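Apical membrane antigen 1 (Babesia divergens, PDB 4APM) is a surface protein of the moving junction through which the parasite probably invades host cells, represented here by its domains I, II and III, with a bound calcium ion. Local coordinates at residues A130-N135 with C159-T164; A64-R69 with L202-S207; I337-S342 with G410-C415; E385-T388 with A394-C397. All coordinates share one frame; numbering follows the deposited sequence.

Interaction 1: A130-N135 with C159-T164; sequences AEYAGN and CHILFT
Ile161 reaches the helix with the last carbon of its longer branch. CD1 comes to 3.8 Å from Ala133 CB and 3.9 Å from Tyr132 CD2, so a single methyl sits where two successive helix residues meet. The aromatic ring slants across the isoleucine: its CE2 lies 4.1 Å from Ile161 CG1. The same ring carbon that meets the isoleucine methyl, Tyr132 CD2, also meets Cys159, whose SG stands 4.1 Å away. That sulfur lies 68° off the ring normal, an oblique sulfur-aromatic contact. Tyr132 has CG opposite its backbone nitrogen (chi1 176°), which carries the ring out toward the strand. Alternate residues of a strand point the same way, and so Cys159 and Ile161 both face the helix while His160 between them turns from it. This is an alpha helix laid on one face of an antiparallel sheet, in what is probably domain I, a PAN-like domain. The axes of helix 130-134 and strand 159-161 come within 9.2 Å and cross at -32°. A small alanine suits the close part of such packing, and the branched isoleucine packs beside it. Farther out, Phe150 of the adjoining strand 150-153 touches both Ala133 and Ile161, and Leu116 of helix 113-118 lies against Tyr132 and Cys159. A disulfide from Cys159 to Cys129, one residue before the helical segment, joins the two elements covalently. The phenol of Tyr132 is anchored by a hydrogen bond between its OH and Leu108 O, which fixes the far end of the ring.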
loop_
_atom_site.group_PDB
_atom_site.type_symbol
_atom_site.label_atom_id
_atom_site.label_comp_id
_atom_site.label_asym_id
_atom_site.label_seq_id
_atom_site.Cartn_x
_atom_site.Cartn_y
_atom_site.Cartn_z
ATOM N N ALA A 130 16.757 1.313 4.806
ATOM C CA ALA A 130 16.758 0.087 3.979
ATOM C C ALA A 130 18.184 -0.291 3.593
ATOM O O ALA A 130 18.560 -1.455 3.665
ATOM C CB ALA A 130 15.914 0.283 2.722
ATOM N N GLU A 131 18.965 0.706 3.195
ATOM C CA GLU A 131 20.367 0.495 2.814
ATOM C C GLU A 131 21.167 0.060 4.046
ATOM O O GLU A 131 22.009 -0.826 3.991
ATOM C CB GLU A 131 20.942 1.792 2.221
ATOM C CG GLU A 131 22.362 1.668 1.652
ATOM C CD GLU A 131 22.830 2.945 0.978
ATOM O OE1 GLU A 131 21.996 3.841 0.764
ATOM O OE2 GLU A 131 24.031 3.058 0.655
ATOM N N TYR A 132 20.822 0.613 5.189
ATOM C CA TYR A 132 21.519 0.249 6.389
ATOM C C TYR A 132 21.228 -1.224 6.746
ATOM O O TYR A 132 22.136 -1.980 7.094
ATOM C CB TYR A 132 21.108 1.196 7.514
ATOM C CG TYR A 132 21.718 0.852 8.843
ATOM C CD1 TYR A 132 23.080 1.022 9.065
ATOM C CD2 TYR A 132 20.928 0.400 9.891
ATOM C CE1 TYR A 132 23.646 0.715 10.290
ATOM C CE2 TYR A 132 21.479 0.098 11.113
ATOM C CZ TYR A 132 22.844 0.276 11.312
ATOM O OH TYR A 132 23.415 -0.027 12.532
ATOM N N ALA A 133 19.960 -1.624 6.651
ATOM C CA ALA A 133 19.593 -3.024 6.826
ATOM C C ALA A 133 20.367 -3.912 5.824
ATOM O O ALA A 133 20.807 -5.014 6.171
ATOM C CB ALA A 133 18.079 -3.206 6.666
ATOM N N GLY A 134 20.573 -3.398 4.609
ATOM C CA GLY A 134 21.322 -4.108 3.574
ATOM C C GLY A 134 22.821 -4.296 3.800
ATOM O O GLY A 134 23.440 -5.129 3.145
ATOM N N ASN A 135 23.392 -3.537 4.742
ATOM C CA ASN A 135 24.808 -3.621 5.099
ATOM C C ASN A 135 25.097 -4.399 6.394
ATOM O O ASN A 135 26.213 -4.305 6.927
ATOM C CB ASN A 135 25.374 -2.212 5.314
ATOM C CG ASN A 135 25.545 -1.446 4.023
ATOM O OD1 ASN A 135 25.658 -2.033 2.950
ATOM N ND2 ASN A 135 25.539 -0.132 4.119
ATOM N N CYS A 159 15.432 4.094 13.112
ATOM C CA CYS A 159 15.527 2.973 12.216
ATOM C C CYS A 159 15.716 1.696 13.040
ATOM O O CYS A 159 16.712 1.555 13.732
ATOM C CB CYS A 159 16.722 3.188 11.261
ATOM S SG CYS A 159 17.071 1.825 10.111
ATOM N N HIS A 160 14.763 0.771 12.949
ATOM C CA HIS A 160 14.845 -0.499 13.657
ATOM C C HIS A 160 15.163 -1.651 12.736
ATOM O O HIS A 160 14.518 -1.852 11.698
ATOM C CB HIS A 160 13.537 -0.791 14.385
ATOM C CG HIS A 160 13.119 0.286 15.345
ATOM N ND1 HIS A 160 13.330 0.194 16.673
ATOM C CD2 HIS A 160 12.514 1.519 15.124
ATOM C CE1 HIS A 160 12.868 1.307 17.272
ATOM N NE2 HIS A 160 12.368 2.116 16.319
ATOM N N ILE A 161 16.124 -2.463 13.132
ATOM C CA ILE A 161 16.358 -3.697 12.427
ATOM C C ILE A 161 15.694 -4.817 13.208
ATOM O O ILE A 161 15.825 -4.897 14.436
ATOM C CB ILE A 161 17.871 -3.956 12.225
ATOM C CG1 ILE A 161 18.555 -2.691 11.681
ATOM C CG2 ILE A 161 18.107 -5.160 11.321
ATOM C CD1 ILE A 161 18.049 -2.199 10.336
ATOM N N LEU A 162 14.933 -5.638 12.499
ATOM C CA LEU A 162 14.251 -6.755 13.097
ATOM C C LEU A 162 15.199 -7.929 13.106
ATOM O O LEU A 162 16.060 -8.034 12.230
ATOM C CB LEU A 162 12.960 -7.072 12.328
ATOM C CG LEU A 162 11.964 -5.906 12.373
ATOM C CD1 LEU A 162 10.574 -6.274 11.884
ATOM C CD2 LEU A 162 11.881 -5.363 13.782
ATOM N N PHE A 163 15.093 -8.764 14.138
ATOM C CA PHE A 163 15.950 -9.942 14.292
ATOM C C PHE A 163 15.389 -11.163 13.571
ATOM O O PHE A 163 16.041 -12.189 13.516
ATOM C CB PHE A 163 16.134 -10.276 15.779
ATOM C CG PHE A 163 17.341 -11.137 16.072
ATOM C CD1 PHE A 163 18.627 -10.717 15.716
ATOM C CD2 PHE A 163 17.202 -12.348 16.753
ATOM C CE1 PHE A 163 19.741 -11.504 15.990
ATOM C CE2 PHE A 163 18.318 -13.127 17.057
ATOM C CZ PHE A 163 19.584 -12.707 16.668
ATOM N N THR A 164 14.146 -11.080 13.095
ATOM C CA THR A 164 13.516 -12.214 12.401
ATOM C C THR A 164 12.635 -11.721 11.269
ATOM O O THR A 164 12.008 -10.671 11.400
ATOM C CB THR A 164 12.644 -13.071 13.354
ATOM O OG1 THR A 164 11.888 -14.018 12.586
ATOM C CG2 THR A 164 11.689 -12.218 14.127
#

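Interaction 2: A64-R69 with L202-S207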
loop_
_atom_site.group_PDB
_atom_site.type_symbol
_atom_site.label_atom_id
_atom_site.label_comp_id
_atom_site.label_asym_id
_atom_site.label_seq_id
_atom_site.Cartn_x
_atom_site.Cartn_y
_atom_site.Cartn_z
ATOM N N ALA A 64 3.456 -7.394 23.490
ATOM C CA ALA A 64 4.537 -6.410 23.517
ATOM C C ALA A 64 4.634 -5.707 22.159
ATOM O O ALA A 64 4.500 -6.357 21.129
ATOM C CB ALA A 64 5.858 -7.087 23.867
ATOM N N ASP A 65 4.873 -4.393 22.159
ATOM C CA ASP A 65 5.167 -3.679 20.911
ATOM C C ASP A 65 6.303 -4.366 20.141
ATOM O O ASP A 65 7.332 -4.729 20.736
ATOM C CB ASP A 65 5.521 -2.218 21.162
ATOM C CG ASP A 65 5.765 -1.453 19.863
ATOM O OD1 ASP A 65 4.820 -1.313 19.057
ATOM O OD2 ASP A 65 6.899 -1.002 19.635
ATOM N N PHE A 66 6.087 -4.605 18.842
ATOM C CA PHE A 66 7.010 -5.423 18.080
ATOM C C PHE A 66 8.390 -4.794 17.950
ATOM O O PHE A 66 9.347 -5.496 17.676
ATOM C CB PHE A 66 6.443 -5.878 16.729
ATOM C CG PHE A 66 6.398 -4.797 15.660
ATOM C CD1 PHE A 66 5.804 -3.559 15.907
ATOM C CD2 PHE A 66 6.899 -5.055 14.384
ATOM C CE1 PHE A 66 5.759 -2.584 14.920
ATOM C CE2 PHE A 66 6.825 -4.095 13.379
ATOM C CZ PHE A 66 6.254 -2.862 13.646
ATOM N N LEU A 67 8.497 -3.502 18.252
ATOM C CA LEU A 67 9.782 -2.809 18.181
ATOM C C LEU A 67 10.612 -2.907 19.472
ATOM O O LEU A 67 11.746 -2.413 19.517
ATOM C CB LEU A 67 9.611 -1.340 17.744
ATOM C CG LEU A 67 9.005 -1.068 16.344
ATOM C CD1 LEU A 67 9.113 0.398 15.896
ATOM C CD2 LEU A 67 9.595 -1.989 15.286
ATOM N N ASN A 68 10.073 -3.562 20.507
ATOM C CA ASN A 68 10.904 -3.947 21.678
ATOM C C ASN A 68 11.957 -4.945 21.259
ATOM O O ASN A 68 11.720 -5.729 20.342
ATOM C CB ASN A 68 10.039 -4.581 22.768
ATOM C CG ASN A 68 9.113 -3.592 23.394
ATOM O OD1 ASN A 68 9.069 -2.446 22.971
ATOM N ND2 ASN A 68 8.323 -4.031 24.364
ATOM N N ARG A 69 13.094 -4.970 21.952
ATOM C CA ARG A 69 14.122 -5.964 21.647
ATOM C C ARG A 69 13.631 -7.376 21.926
ATOM O O ARG A 69 12.890 -7.608 22.872
ATOM C CB ARG A 69 15.390 -5.699 22.453
ATOM C CG ARG A 69 15.924 -4.297 22.307
ATOM C CD ARG A 69 17.357 -4.205 22.789
ATOM N NE ARG A 69 17.808 -2.824 22.716
ATOM C CZ ARG A 69 18.479 -2.306 21.691
ATOM N NH1 ARG A 69 18.858 -3.071 20.665
ATOM N NH2 ARG A 69 18.805 -1.026 21.714
ATOM N N LEU A 202 4.923 4.365 10.630
ATOM C CA LEU A 202 5.880 3.267 10.562
ATOM C C LEU A 202 5.956 2.699 9.144
ATOM O O LEU A 202 4.934 2.583 8.442
ATOM C CB LEU A 202 5.496 2.163 11.554
ATOM C CG LEU A 202 6.088 2.157 12.971
ATOM C CD1 LEU A 202 6.239 3.546 13.596
ATOM C CD2 LEU A 202 5.327 1.229 13.908
ATOM N N TYR A 203 7.177 2.351 8.721
ATOM C CA TYR A 203 7.414 1.747 7.414
ATOM C C TYR A 203 8.128 0.420 7.608
ATOM O O TYR A 203 9.278 0.400 8.036
ATOM C CB TYR A 203 8.325 2.637 6.583
ATOM C CG TYR A 203 7.756 3.978 6.247
ATOM C CD1 TYR A 203 7.667 4.987 7.206
ATOM C CD2 TYR A 203 7.328 4.248 4.950
ATOM C CE1 TYR A 203 7.140 6.200 6.894
ATOM C CE2 TYR A 203 6.836 5.474 4.613
ATOM C CZ TYR A 203 6.749 6.449 5.595
ATOM O OH TYR A 203 6.225 7.661 5.252
ATOM N N TYR A 204 7.448 -0.677 7.299
ATOM C CA TYR A 204 8.074 -2.009 7.276
ATOM C C TYR A 204 8.619 -2.267 5.875
ATOM O O TYR A 204 7.922 -2.078 4.879
ATOM C CB TYR A 204 7.031 -3.076 7.621
ATOM C CG TYR A 204 7.579 -4.482 7.818
ATOM C CD1 TYR A 204 7.857 -5.309 6.727
ATOM C CD2 TYR A 204 7.776 -4.994 9.096
ATOM C CE1 TYR A 204 8.336 -6.606 6.916
ATOM C CE2 TYR A 204 8.278 -6.278 9.298
ATOM C CZ TYR A 204 8.558 -7.075 8.204
ATOM O OH TYR A 204 9.032 -8.332 8.385
ATOM N N GLY A 205 9.847 -2.741 5.779
ATOM C CA GLY A 205 10.357 -3.058 4.462
ATOM C C GLY A 205 11.540 -3.975 4.500
ATOM O O GLY A 205 11.990 -4.402 5.573
ATOM N N SER A 206 12.082 -4.224 3.314
ATOM C CA SER A 206 13.202 -5.086 3.157
ATOM C C SER A 206 14.355 -4.228 2.683
ATOM O O SER A 206 14.154 -3.111 2.245
ATOM C CB SER A 206 12.876 -6.147 2.096
ATOM O OG SER A 206 13.260 -5.686 0.820
ATOM N N SER A 207 15.544 -4.804 2.641
ATOM C CA SER A 207 16.730 -4.057 2.228
ATOM C C SER A 207 16.736 -3.746 0.728
ATOM O O SER A 207 17.617 -3.061 0.244
ATOM C CB SER A 207 17.968 -4.834 2.600
ATOM O OG SER A 207 18.067 -5.993 1.787
#
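Phe66 and Leu202 meet from opposite directions in the firmest part of this contact. Leu202 CD2 approaches CE1 of Phe66 at 4.0 Å, lying in the plane of the ring, so the methyl meets its rim. One face of that ring is covered from within its own segment: Leu67 CD2 stands 3.7 Å above the plane, over the centre. In Phe66 a chi1 of 75° sets CG between the backbone nitrogen and the carbonyl carbon, and from there the CE1 edge meets Leu202. The other contacts are looser. Leu67 CD1 comes only to 4.4 Å from Leu202 CD2, and Phe66 CE2 and Tyr204 CD2 are 4.5 Å apart, rim against rim, without the overlap of a stack. The loop after strand 56-60 thus lays apolar residues against the antiparallel sheet that contains strand 202-205. Val57, Ile58 and Leu60 also touch Phe66, and Val151 of the neighbouring strand touches Phe66, Leu67 and Tyr204. Phe66 and Leu202, both buried, suit an apolar interior, while Leu67 lies partly exposed at its margin. Asp65, by contrast, stands on the exposed side, at the start of a type I turn closed by Asn68 N to Asp65 O at 3.0 Å. Its OD2 accepts a weak hydrogen bond from Leu67 N at 3.3 Å.

Interaction 3: I337-S342 with G410-C415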
loop_
_atom_site.group_PDB
_atom_site.type_symbol
_atom_site.label_atom_id
_atom_site.label_comp_id
_atom_site.label_asym_id
_atom_site.label_seq_id
_atom_site.Cartn_x
_atom_site.Cartn_y
_atom_site.Cartn_z
ATOM N N ILE A 337 -11.066 7.024 -12.345
ATOM C CA ILE A 337 -12.282 7.766 -12.626
ATOM C C ILE A 337 -12.405 8.850 -11.546
ATOM O O ILE A 337 -12.203 8.560 -10.360
ATOM C CB ILE A 337 -13.503 6.833 -12.501
ATOM C CG1 ILE A 337 -13.468 5.750 -13.563
ATOM C CG2 ILE A 337 -14.814 7.611 -12.493
ATOM C CD1 ILE A 337 -12.949 4.423 -13.049
ATOM N N ILE A 338 -12.694 10.095 -11.923
ATOM C CA ILE A 338 -12.857 11.100 -10.888
ATOM C C ILE A 338 -14.235 10.986 -10.234
ATOM O O ILE A 338 -15.229 10.651 -10.894
ATOM C CB ILE A 338 -12.521 12.552 -11.338
ATOM C CG1 ILE A 338 -12.420 13.465 -10.111
ATOM C CG2 ILE A 338 -13.562 13.103 -12.306
ATOM C CD1 ILE A 338 -12.416 14.944 -10.433
ATOM N N ASP A 339 -14.263 11.166 -8.919
ATOM C CA ASP A 339 -15.488 11.060 -8.146
ATOM C C ASP A 339 -15.256 11.629 -6.746
ATOM O O ASP A 339 -14.478 11.081 -5.984
ATOM C CB ASP A 339 -15.951 9.599 -8.066
ATOM C CG ASP A 339 -17.235 9.442 -7.287
ATOM O OD1 ASP A 339 -18.265 10.014 -7.712
ATOM O OD2 ASP A 339 -17.214 8.773 -6.232
ATOM N N ALA A 340 -15.898 12.756 -6.434
ATOM C CA ALA A 340 -15.692 13.453 -5.162
ATOM C C ALA A 340 -15.982 12.563 -3.975
ATOM O O ALA A 340 -16.994 11.873 -3.953
ATOM C CB ALA A 340 -16.566 14.704 -5.096
ATOM N N GLY A 341 -15.116 12.625 -2.964
ATOM C CA GLY A 341 -15.282 11.845 -1.743
ATOM C C GLY A 341 -14.739 10.420 -1.783
ATOM O O GLY A 341 -14.683 9.742 -0.750
ATOM N N SER A 342 -14.344 9.950 -2.963
ATOM C CA SER A 342 -13.771 8.609 -3.061
ATOM C C SER A 342 -12.241 8.573 -2.906
ATOM O O SER A 342 -11.530 9.452 -3.432
ATOM C CB SER A 342 -14.179 7.941 -4.373
ATOM O OG SER A 342 -13.310 6.847 -4.644
ATOM N N GLY A 410 -11.177 21.163 -8.307
ATOM C CA GLY A 410 -12.408 21.964 -8.336
ATOM C C GLY A 410 -13.479 21.278 -9.174
ATOM O O GLY A 410 -13.695 20.061 -9.036
ATOM N N THR A 411 -14.101 22.031 -10.086
ATOM C CA THR A 411 -15.341 21.601 -10.737
ATOM C C THR A 411 -15.094 20.543 -11.808
ATOM O O THR A 411 -14.188 20.675 -12.640
ATOM C CB THR A 411 -16.091 22.793 -11.403
ATOM O OG1 THR A 411 -16.166 23.885 -10.487
ATOM C CG2 THR A 411 -17.515 22.399 -11.810
ATOM N N TYR A 412 -15.951 19.526 -11.839
ATOM C CA TYR A 412 -15.910 18.558 -12.924
ATOM C C TYR A 412 -17.326 18.170 -13.280
ATOM O O TYR A 412 -18.257 18.571 -12.606
ATOM C CB TYR A 412 -15.084 17.317 -12.513
ATOM C CG TYR A 412 -15.753 16.453 -11.462
ATOM C CD1 TYR A 412 -15.685 16.789 -10.114
ATOM C CD2 TYR A 412 -16.473 15.310 -11.824
ATOM C CE1 TYR A 412 -16.334 16.029 -9.156
ATOM C CE2 TYR A 412 -17.112 14.532 -10.864
ATOM C CZ TYR A 412 -17.035 14.900 -9.535
ATOM O OH TYR A 412 -17.664 14.148 -8.577
ATOM N N TYR A 413 -17.468 17.309 -14.279
ATOM C CA TYR A 413 -18.751 17.057 -14.922
ATOM C C TYR A 413 -19.176 15.605 -14.834
ATOM O O TYR A 413 -18.343 14.693 -14.961
ATOM C CB TYR A 413 -18.691 17.480 -16.389
ATOM C CG TYR A 413 -18.138 18.861 -16.537
ATOM C CD1 TYR A 413 -18.950 19.976 -16.330
ATOM C CD2 TYR A 413 -16.774 19.065 -16.754
ATOM C CE1 TYR A 413 -18.438 21.252 -16.414
ATOM C CE2 TYR A 413 -16.247 20.345 -16.830
ATOM C CZ TYR A 413 -17.090 21.431 -16.662
ATOM O OH TYR A 413 -16.584 22.698 -16.737
ATOM N N TYR A 414 -20.482 15.400 -14.665
ATOM C CA TYR A 414 -21.064 14.073 -14.745
ATOM C C TYR A 414 -22.378 14.023 -15.538
ATOM O O TYR A 414 -23.050 15.040 -15.726
ATOM C CB TYR A 414 -21.217 13.453 -13.349
ATOM C CG TYR A 414 -22.285 14.055 -12.465
ATOM C CD1 TYR A 414 -22.015 15.162 -11.664
ATOM C CD2 TYR A 414 -23.522 13.435 -12.320
ATOM C CE1 TYR A 414 -22.972 15.679 -10.803
ATOM C CE2 TYR A 414 -24.492 13.955 -11.475
ATOM C CZ TYR A 414 -24.208 15.068 -10.712
ATOM O OH TYR A 414 -25.165 15.561 -9.847
ATOM N N CYS A 415 -22.718 12.828 -16.010
ATOM C CA CYS A 415 -23.903 12.618 -16.817
ATOM C C CYS A 415 -25.019 11.943 -16.038
ATOM O O CYS A 415 -24.887 10.786 -15.631
ATOM C CB CYS A 415 -23.569 11.769 -18.019
ATOM S SG CYS A 415 -24.922 11.727 -19.197
#
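Tyr412 OH accepts a hydrogen bond from Ala340 N, 3.1 Å long and nearly straight at 171°. The backbone N-H of Ala340, at the corner of the chain, is thus satisfied by a side chain that reaches across from another strand. The Ala340 methyl flanks the same oxygen, with CB 3.7 Å from Tyr412 OH. Nearer the root of the tyrosine, whose CG sits between its backbone nitrogen and carbonyl carbon and so takes the ring across to Ile338, that isoleucine covers one face: its CD1 lies 4.0 Å from the ring centroid and 24° off the normal, a CH-pi contact set somewhat toward the rim. The second branch adds to the grip, with Ile338 CG2 at 3.7 Å from Tyr412 CD2. Strands 335-339 and 410-416 belong to one mixed sheet but are not neighbours in it; their side chains still meet, consistent with a strongly curved sheet. Thr388, on the strand next to 410-416, touches Tyr412 and bonds through OG1 to Ile338 O. A tyrosine suits this site because its ring is apolar enough for the isoleucine and long enough to bring a hydroxyl to the far backbone. After Asp339 the chain turns a corner toward a different sheet, through a type II turn closed by Ser342 N to Asp339 O at 3.2 Å. Gly341 occupies its third position with a positive phi of 85°, where a CB would press on the preceding carbonyl.

Interaction 4: E385-T388 with A394-C397; sequences EVTT and ALKC
Thr387 meets Leu395 and Lys396 of the loop that leaves strand 387-389 and returns beside it before strand 400-406. This returning loop is tied into the mixed sheet by a disulfide from Cys397 to Cys415 of strand 410-416, the strand beside 387-389. Starting at its root, Thr387 CB lies 3.9 Å from Leu395 CD1 and 3.6 Å from Lys396 O. The branch OG1 carries the main interaction: it donates a hydrogen bond of 2.7 Å to Lys396 O. The carbonyl points almost straight at the hydroxyl, with a C=O...OG1 angle of 176°. Rotation about the first bond puts OG1 between the backbone nitrogen and the carbonyl carbon (chi1 41°), aimed at the loop. The methyl branch, Thr387 CG2, passes Lys396 O at a looser 4.0 Å. Threonine suits the place because its short side chain supplies a donor and apolar carbon at once. In the loop, Leu395 extends CG opposite its backbone nitrogen (chi1 178°), which sends its CD1 methyl across the threonine and over the strand backbone. Lys396 contributes its carbonyl here, whereas its long aliphatic chain leads away and the residue is exposed, as befits a charged side chain. Asn366 OD1 also accepts a hydrogen bond from Lys396 N, and Tyr413 of strand 410-416 lies against Leu395. Beside the hydrogen-bonded oxygen, the Leu395 CD1 methyl packs at 3.5 Å from Thr387 OG1 and 3.9 Å from Thr388 C.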
loop_
_atom_site.group_PDB
_atom_site.type_symbol
_atom_site.label_atom_id
_atom_site.label_comp_id
_atom_site.label_asym_id
_atom_site.label_seq_id
_atom_site.Cartn_x
_atom_site.Cartn_y
_atom_site.Cartn_z
ATOM N N GLU A 385 -26.023 4.533 -16.612
ATOM C CA GLU A 385 -24.630 4.460 -16.187
ATOM C C GLU A 385 -23.981 5.839 -16.123
ATOM O O GLU A 385 -23.529 6.362 -17.130
ATOM C CB GLU A 385 -23.836 3.558 -17.127
ATOM C CG GLU A 385 -24.160 2.079 -17.003
ATOM C CD GLU A 385 -23.236 1.239 -17.859
ATOM O OE1 GLU A 385 -22.375 1.830 -18.540
ATOM O OE2 GLU A 385 -23.363 -0.005 -17.861
ATOM N N VAL A 386 -23.948 6.417 -14.929
ATOM C CA VAL A 386 -23.223 7.648 -14.674
ATOM C C VAL A 386 -21.773 7.632 -15.184
ATOM O O VAL A 386 -21.003 6.704 -14.891
ATOM C CB VAL A 386 -23.254 7.963 -13.178
ATOM C CG1 VAL A 386 -22.563 9.281 -12.887
ATOM C CG2 VAL A 386 -24.700 7.976 -12.689
ATOM N N THR A 387 -21.426 8.638 -15.983
ATOM C CA THR A 387 -20.042 8.878 -16.391
ATOM C C THR A 387 -19.538 10.167 -15.750
ATOM O O THR A 387 -20.341 11.024 -15.375
ATOM C CB THR A 387 -19.911 8.984 -17.912
ATOM O OG1 THR A 387 -21.009 9.739 -18.437
ATOM C CG2 THR A 387 -19.892 7.612 -18.544
ATOM N N THR A 388 -18.224 10.261 -15.524
ATOM C CA THR A 388 -17.611 11.522 -15.077
ATOM C C THR A 388 -16.402 11.880 -15.947
ATOM O O THR A 388 -15.856 11.026 -16.657
ATOM C CB THR A 388 -17.148 11.501 -13.597
ATOM O OG1 THR A 388 -16.021 10.631 -13.450
ATOM C CG2 THR A 388 -18.255 11.079 -12.643
ATOM N N ALA A 394 -14.616 16.050 -22.935
ATOM C CA ALA A 394 -14.206 14.651 -22.724
ATOM C C ALA A 394 -15.352 13.756 -22.228
ATOM O O ALA A 394 -15.436 12.578 -22.588
ATOM C CB ALA A 394 -13.023 14.578 -21.772
ATOM N N LEU A 395 -16.231 14.328 -21.411
ATOM C CA LEU A 395 -17.399 13.609 -20.906
ATOM C C LEU A 395 -18.287 13.033 -22.013
ATOM O O LEU A 395 -18.827 13.774 -22.831
ATOM C CB LEU A 395 -18.234 14.529 -20.017
ATOM C CG LEU A 395 -19.518 13.915 -19.466
ATOM C CD1 LEU A 395 -19.198 12.776 -18.493
ATOM C CD2 LEU A 395 -20.338 14.999 -18.785
ATOM N N LYS A 396 -18.453 11.714 -22.018
ATOM C CA LYS A 396 -19.468 11.072 -22.835
ATOM C C LYS A 396 -20.794 11.072 -22.077
ATOM O O LYS A 396 -20.869 10.597 -20.943
ATOM C CB LYS A 396 -19.029 9.657 -23.227
ATOM C CG LYS A 396 -17.646 9.639 -23.870
ATOM C CD LYS A 396 -17.271 8.310 -24.522
ATOM C CE LYS A 396 -15.864 8.405 -25.116
ATOM N NZ LYS A 396 -15.643 7.562 -26.330
ATOM N N CYS A 397 -21.806 11.711 -22.664
ATOM C CA CYS A 397 -23.101 11.888 -22.007
ATOM C C CYS A 397 -24.261 11.825 -23.001
ATOM O O CYS A 397 -24.195 12.378 -24.099
ATOM C CB CYS A 397 -23.145 13.208 -21.223
ATOM S SG CYS A 397 -24.660 13.477 -20.252
#

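In the fold
The four contacts form two pairs on opposite sides of the chain's centre, with some 39 to 49 Å between centres across the divide. Interactions 1 and 2 share the antiparallel five-stranded sheet and touch, Leu162 CD1 lying 3.5 Å from Tyr204 CE2; both are buried and carried by apolar and aromatic groups. Interactions 3 and 4 share the mixed sheet, their centres 10 Å apart, and each adds a hydrogen bond between a side-chain hydroxyl and the backbone. In interaction 3 the tyrosine hydroxyl accepts from a backbone N-H, whereas in interaction 4 the threonine hydroxyl donates to a backbone carbonyl. Interaction 3 is only partly buried, while interaction 4 combines buried residues with an exposed lysine.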